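Local coordinates for protein glycosyltransferase Gtf1 (Streptococcus pneumoniae, PDB 4PQG) that belongs to the glycosyltransferases of the GT-B fold and binds uridine-5'-diphosphate in the cleft between its two Rossmann-like domains, while a large antiparallel sheet extends from the body, at residues Lys327-Lys339 / Glu359-Asp371. Sequence-based numbering, arbitrary orientation.
Sequences KPFSLITASRLAK and ELTFDIYGSGGED. With UDP (uridine-5'-diphosphate), chain C.
Leu337 reaches across to the glycine-rich loop 366-369, where the two parallel strands 330-334 and 361-365 have already ended. Its CB lies 3.7 Å from Gly368 CA, and a chi1 of -44°, with CG anti to the carbonyl carbon, lays CG against the Ser367 carbonyl carbon. The extended chi2 then sends CD1 toward Gly366 O and, 3.7 Å away, Asp371 CB at the start of helix 371-380, whereas CD2 turns back to Ile364 CG2, on the sheet face that carries Thr333 and Phe362. Its backbone is held too, Leu337 N donating to Ser367 O (2.8 Å) and Leu337 O accepting from Glu370 N. The backbone angles of Gly366 and Gly368 leave no room for a side chain beside the preceding carbonyl oxygen, and its absence lets the loop approach 335-337. Beyond it, Lys339 NZ forms a salt bridge with Glu370 OE2 at 3.1 Å, meeting the oxygen from above the carboxylate plane.

Within the sheet, six backbone hydrogen bonds run from Thr361 N–Phe329 O to Ser335 N–Tyr365 O, the straightest being Tyr365 N to Thr333 O (175°). Thr333 CG2 approaches the Phe362 ring obliquely, 3.6 Å from CZ, on the side covered by helix 343-353, which links the strands in a beta-alpha-beta crossover. On the other side, Ile332 CD1 packs on Tyr365 CE2, and the tyrosine OH is hydrogen-bonded to Tyr402.

Past the strand end, the Arg336 guanidinium presents its edge to the beta-phosphate of UDP: NE bonds to O2B and NH2 to O1B (2.8 Å, 175°). NH2 also pairs with Glu340, which probably helps hold the guanidinium in this orientation. Two nearly straight bonds are consistent with a charge-assisted hold on the beta-phosphate, at the carboxyl end of a parallel sheet, the usual ligand position in Rossmann-like domains.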
loop_
_atom_site.group_PDB
_atom_site.type_symbol
_atom_site.label_atom_id
_atom_site.label_comp_id
_atom_site.label_asym_id
_atom_site.label_seq_id
_atom_site.Cartn_x
_atom_site.Cartn_y
_atom_site.Cartn_z
ATOM N N LYS A 327 22.995 -6.533 16.108
ATOM C CA LYS A 327 23.112 -7.846 16.725
ATOM C C LYS A 327 23.947 -8.794 15.842
ATOM O O LYS A 327 23.710 -8.887 14.633
ATOM C CB LYS A 327 21.726 -8.416 17.013
ATOM C CG LYS A 327 21.743 -9.807 17.615
ATOM C CD LYS A 327 20.413 -10.146 18.248
ATOM C CE LYS A 327 20.398 -11.599 18.688
ATOM N NZ LYS A 327 19.132 -11.938 19.385
ATOM N N PRO A 328 24.955 -9.475 16.434
ATOM C CA PRO A 328 25.779 -10.372 15.626
ATOM C C PRO A 328 24.957 -11.499 15.014
ATOM O O PRO A 328 24.109 -12.076 15.684
ATOM C CB PRO A 328 26.808 -10.924 16.641
ATOM C CG PRO A 328 26.866 -9.884 17.712
ATOM C CD PRO A 328 25.453 -9.372 17.823
ATOM N N PHE A 329 25.213 -11.791 13.741
ATOM C CA PHE A 329 24.559 -12.890 13.024
ATOM C C PHE A 329 23.045 -12.674 12.833
ATOM O O PHE A 329 22.313 -13.617 12.558
ATOM C CB PHE A 329 24.822 -14.238 13.713
ATOM C CG PHE A 329 26.287 -14.557 13.915
ATOM C CD1 PHE A 329 27.070 -15.030 12.859
ATOM C CD2 PHE A 329 26.878 -14.402 15.163
ATOM C CE1 PHE A 329 28.416 -15.335 13.048
ATOM C CE2 PHE A 329 28.221 -14.707 15.361
ATOM C CZ PHE A 329 28.988 -15.176 14.302
ATOM N N SER A 330 22.578 -11.439 12.990
ATOM C CA SER A 330 21.140 -11.167 12.841
ATOM C C SER A 330 20.739 -10.913 11.381
ATOM O O SER A 330 21.352 -10.100 10.691
ATOM C CB SER A 330 20.700 -10.012 13.750
ATOM O OG SER A 330 21.318 -8.802 13.373
ATOM N N LEU A 331 19.694 -11.613 10.938
ATOM C CA LEU A 331 19.170 -11.482 9.577
ATOM C C LEU A 331 17.763 -10.863 9.591
ATOM O O LEU A 331 17.011 -11.029 10.547
ATOM C CB LEU A 331 19.160 -12.852 8.868
ATOM C CG LEU A 331 20.474 -13.661 8.894
ATOM C CD1 LEU A 331 20.276 -15.066 8.339
ATOM C CD2 LEU A 331 21.592 -12.952 8.153
ATOM N N ILE A 332 17.427 -10.140 8.529
ATOM C CA ILE A 332 16.120 -9.482 8.436
ATOM C C ILE A 332 15.537 -9.603 7.014
ATOM O O ILE A 332 16.287 -9.666 6.037
ATOM C CB ILE A 332 16.195 -8.003 8.950
ATOM C CG1 ILE A 332 14.817 -7.315 8.881
ATOM C CG2 ILE A 332 17.263 -7.216 8.206
ATOM C CD1 ILE A 332 14.833 -5.874 9.355
ATOM N N THR A 333 14.210 -9.720 6.924
ATOM C CA THR A 333 13.474 -9.476 5.682
ATOM C C THR A 333 12.208 -8.695 6.020
ATOM O O THR A 333 11.728 -8.743 7.160
ATOM C CB THR A 333 13.165 -10.755 4.870
ATOM O OG1 THR A 333 12.843 -10.387 3.525
ATOM C CG2 THR A 333 12.004 -11.537 5.442
ATOM N N ALA A 334 11.702 -7.941 5.051
ATOM C CA ALA A 334 10.551 -7.061 5.297
ATOM C C ALA A 334 9.711 -7.002 4.037
ATOM O O ALA A 334 10.151 -6.484 3.010
ATOM C CB ALA A 334 11.000 -5.667 5.732
ATOM N N SER A 335 8.522 -7.591 4.112
ATOM C CA SER A 335 7.613 -7.656 2.970
ATOM C C SER A 335 6.227 -8.114 3.382
ATOM O O SER A 335 6.021 -8.697 4.469
ATOM C CB SER A 335 8.163 -8.606 1.888
ATOM O OG SER A 335 8.031 -9.974 2.258
ATOM N N ARG A 336 5.263 -7.857 2.509
ATOM C CA ARG A 336 4.027 -8.616 2.542
ATOM C C ARG A 336 4.384 -10.107 2.634
ATOM O O ARG A 336 5.325 -10.576 1.977
ATOM C CB ARG A 336 3.201 -8.372 1.282
ATOM C CG ARG A 336 2.716 -6.931 1.101
ATOM C CD ARG A 336 2.060 -6.739 -0.263
ATOM N NE ARG A 336 3.054 -6.768 -1.338
ATOM C CZ ARG A 336 3.087 -7.673 -2.311
ATOM N NH1 ARG A 336 2.183 -8.653 -2.358
ATOM N NH2 ARG A 336 4.039 -7.609 -3.240
ATOM N N LEU A 337 3.635 -10.844 3.455
ATOM C CA LEU A 337 3.815 -12.291 3.542
ATOM C C LEU A 337 3.001 -12.971 2.447
ATOM O O LEU A 337 1.930 -13.536 2.682
ATOM C CB LEU A 337 3.470 -12.809 4.940
ATOM C CG LEU A 337 3.993 -11.993 6.123
ATOM C CD1 LEU A 337 3.547 -12.645 7.432
ATOM C CD2 LEU A 337 5.517 -11.776 6.107
ATOM N N ALA A 338 3.545 -12.897 1.240
ATOM C CA ALA A 338 2.829 -13.230 0.046
ATOM C C ALA A 338 3.686 -14.226 -0.698
ATOM O O ALA A 338 4.910 -14.194 -0.575
ATOM C CB ALA A 338 2.606 -11.969 -0.803
ATOM N N LYS A 339 3.037 -15.104 -1.462
ATOM C CA LYS A 339 3.726 -16.168 -2.198
ATOM C C LYS A 339 4.895 -15.666 -3.031
ATOM O O LYS A 339 5.966 -16.253 -2.964
ATOM C CB LYS A 339 2.747 -16.928 -3.100
ATOM C CG LYS A 339 1.774 -17.789 -2.338
ATOM C CD LYS A 339 0.878 -18.591 -3.276
ATOM C CE LYS A 339 0.051 -19.606 -2.495
ATOM N NZ LYS A 339 -0.506 -19.022 -1.246
ATOM N N GLU A 359 24.460 -19.131 15.962
ATOM C CA GLU A 359 24.114 -17.823 16.508
ATOM C C GLU A 359 23.112 -17.057 15.612
ATOM O O GLU A 359 22.496 -16.083 16.050
ATOM C CB GLU A 359 25.396 -17.010 16.702
ATOM C CG GLU A 359 25.435 -16.159 17.965
ATOM C CD GLU A 359 25.376 -16.985 19.243
ATOM O OE1 GLU A 359 25.833 -18.151 19.245
ATOM O OE2 GLU A 359 24.865 -16.464 20.256
ATOM N N LEU A 360 22.968 -17.508 14.365
ATOM C CA LEU A 360 22.046 -16.898 13.401
ATOM C C LEU A 360 20.654 -16.630 13.953
ATOM O O LEU A 360 20.049 -17.513 14.559
ATOM C CB LEU A 360 21.894 -17.791 12.172
ATOM C CG LEU A 360 22.883 -17.601 11.034
ATOM C CD1 LEU A 360 22.416 -18.434 9.844
ATOM C CD2 LEU A 360 23.026 -16.128 10.665
ATOM N N THR A 361 20.151 -15.412 13.740
ATOM C CA THR A 361 18.714 -15.140 13.909
ATOM C C THR A 361 18.127 -14.509 12.646
ATOM O O THR A 361 18.858 -13.972 11.823
ATOM C CB THR A 361 18.406 -14.233 15.100
ATOM O OG1 THR A 361 19.239 -13.070 15.021
ATOM C CG2 THR A 361 18.620 -14.979 16.431
ATOM N N PHE A 362 16.805 -14.586 12.512
ATOM C CA PHE A 362 16.095 -14.152 11.304
ATOM C C PHE A 362 14.752 -13.597 11.726
ATOM O O PHE A 362 13.886 -14.350 12.139
ATOM C CB PHE A 362 15.901 -15.340 10.334
ATOM C CG PHE A 362 15.194 -14.989 9.036
ATOM C CD1 PHE A 362 15.313 -13.720 8.457
ATOM C CD2 PHE A 362 14.446 -15.952 8.363
ATOM C CE1 PHE A 362 14.677 -13.418 7.250
ATOM C CE2 PHE A 362 13.819 -15.653 7.160
ATOM C CZ PHE A 362 13.934 -14.383 6.604
ATOM N N ASP A 363 14.609 -12.272 11.652
ATOM C CA ASP A 363 13.341 -11.595 11.941
ATOM C C ASP A 363 12.608 -11.257 10.655
ATOM O O ASP A 363 13.208 -10.745 9.703
ATOM C CB ASP A 363 13.578 -10.338 12.793
ATOM C CG ASP A 363 13.815 -10.665 14.264
ATOM O OD1 ASP A 363 13.472 -11.793 14.708
ATOM O OD2 ASP A 363 14.341 -9.785 14.980
ATOM N N ILE A 364 11.312 -11.569 10.636
ATOM C CA ILE A 364 10.468 -11.414 9.451
ATOM C C ILE A 364 9.383 -10.367 9.718
ATOM O O ILE A 364 8.482 -10.594 10.523
ATOM C CB ILE A 364 9.838 -12.771 9.018
ATOM C CG1 ILE A 364 10.924 -13.781 8.623
ATOM C CG2 ILE A 364 8.874 -12.585 7.854
ATOM C CD1 ILE A 364 10.434 -15.223 8.520
ATOM N N TYR A 365 9.492 -9.225 9.050
ATOM C CA TYR A 365 8.538 -8.115 9.197
ATOM C C TYR A 365 7.519 -8.121 8.062
ATOM O O TYR A 365 7.853 -8.440 6.930
ATOM C CB TYR A 365 9.281 -6.782 9.217
ATOM C CG TYR A 365 10.095 -6.591 10.474
ATOM C CD1 TYR A 365 9.582 -5.888 11.559
ATOM C CD2 TYR A 365 11.370 -7.138 10.584
ATOM C CE1 TYR A 365 10.314 -5.723 12.718
ATOM C CE2 TYR A 365 12.116 -6.977 11.741
ATOM C CZ TYR A 365 11.581 -6.279 12.805
ATOM O OH TYR A 365 12.324 -6.124 13.950
ATOM N N GLY A 366 6.279 -7.784 8.383
ATOM C CA GLY A 366 5.205 -7.726 7.390
ATOM C C GLY A 366 3.994 -8.549 7.797
ATOM O O GLY A 366 4.011 -9.217 8.831
ATOM N N SER A 367 2.939 -8.483 6.988
ATOM C CA SER A 367 1.720 -9.257 7.219
ATOM C C SER A 367 1.282 -9.898 5.929
ATOM O O SER A 367 1.656 -9.447 4.854
ATOM C CB SER A 367 0.583 -8.370 7.729
ATOM O OG SER A 367 0.992 -7.721 8.907
ATOM N N GLY A 368 0.481 -10.948 6.036
ATOM C CA GLY A 368 -0.038 -11.607 4.837
ATOM C C GLY A 368 -0.362 -13.064 5.081
ATOM O O GLY A 368 0.037 -13.640 6.116
ATOM N N GLY A 369 -1.069 -13.664 4.118
ATOM C CA GLY A 369 -1.602 -15.012 4.264
ATOM C C GLY A 369 -0.553 -16.106 4.380
ATOM O O GLY A 369 -0.874 -17.219 4.775
ATOM N N GLU A 370 0.705 -15.804 4.046
ATOM C CA GLU A 370 1.769 -16.799 4.185
ATOM C C GLU A 370 2.177 -17.062 5.620
ATOM O O GLU A 370 2.889 -18.035 5.876
ATOM C CB GLU A 370 3.004 -16.468 3.334
ATOM C CG GLU A 370 2.753 -16.569 1.840
ATOM C CD GLU A 370 2.359 -17.971 1.415
ATOM O OE1 GLU A 370 3.259 -18.812 1.227
ATOM O OE2 GLU A 370 1.150 -18.233 1.243
ATOM N N ASP A 371 1.718 -16.230 6.555
ATOM C CA ASP A 371 2.052 -16.434 7.969
ATOM C C ASP A 371 1.773 -17.848 8.488
ATOM O O ASP A 371 2.570 -18.381 9.265
ATOM C CB ASP A 371 1.436 -15.373 8.902
ATOM C CG ASP A 371 -0.080 -15.249 8.769
ATOM O OD1 ASP A 371 -0.739 -16.090 8.118
ATOM O OD2 ASP A 371 -0.622 -14.271 9.327
HETATM N N1 UDP C . 6.739 -2.201 5.212
HETATM C C2 UDP C . 6.515 -1.692 6.509
HETATM N N3 UDP C . 6.520 -2.526 7.539
HETATM C C4 UDP C . 6.724 -3.844 7.403
HETATM C C5 UDP C . 6.942 -4.390 6.134
HETATM C C6 UDP C . 6.950 -3.523 5.035
HETATM O O2 UDP C . 6.324 -0.466 6.705
HETATM O O4 UDP C . 6.716 -4.561 8.429
HETATM C "C1'" UDP C . 6.768 -1.246 4.094
HETATM C "C2'" UDP C . 8.217 -1.055 3.653
HETATM O "O2'" UDP C . 8.931 -0.056 4.407
HETATM C "C3'" UDP C . 8.121 -0.681 2.183
HETATM C "C4'" UDP C . 6.793 -1.287 1.738
HETATM O "O4'" UDP C . 6.117 -1.739 2.923
HETATM O "O3'" UDP C . 8.067 0.742 2.025
HETATM C "C5'" UDP C . 6.972 -2.489 0.811
HETATM O "O5'" UDP C . 7.418 -2.020 -0.449
HETATM P PA UDP C . 8.238 -2.965 -1.454
HETATM O O1A UDP C . 8.543 -2.186 -2.705
HETATM O O2A UDP C . 9.387 -3.542 -0.663
HETATM O O3A UDP C . 7.341 -4.282 -1.704
HETATM P PB UDP C . 5.886 -4.464 -2.368
HETATM O O1B UDP C . 6.035 -5.698 -3.228
HETATM O O2B UDP C . 4.939 -4.621 -1.189
HETATM O O3B UDP C . 5.647 -3.229 -3.217
HETATM O O HOH W 1 21.698 -13.337 15.805
HETATM O O HOH W 2 17.496 -11.262 13.274
#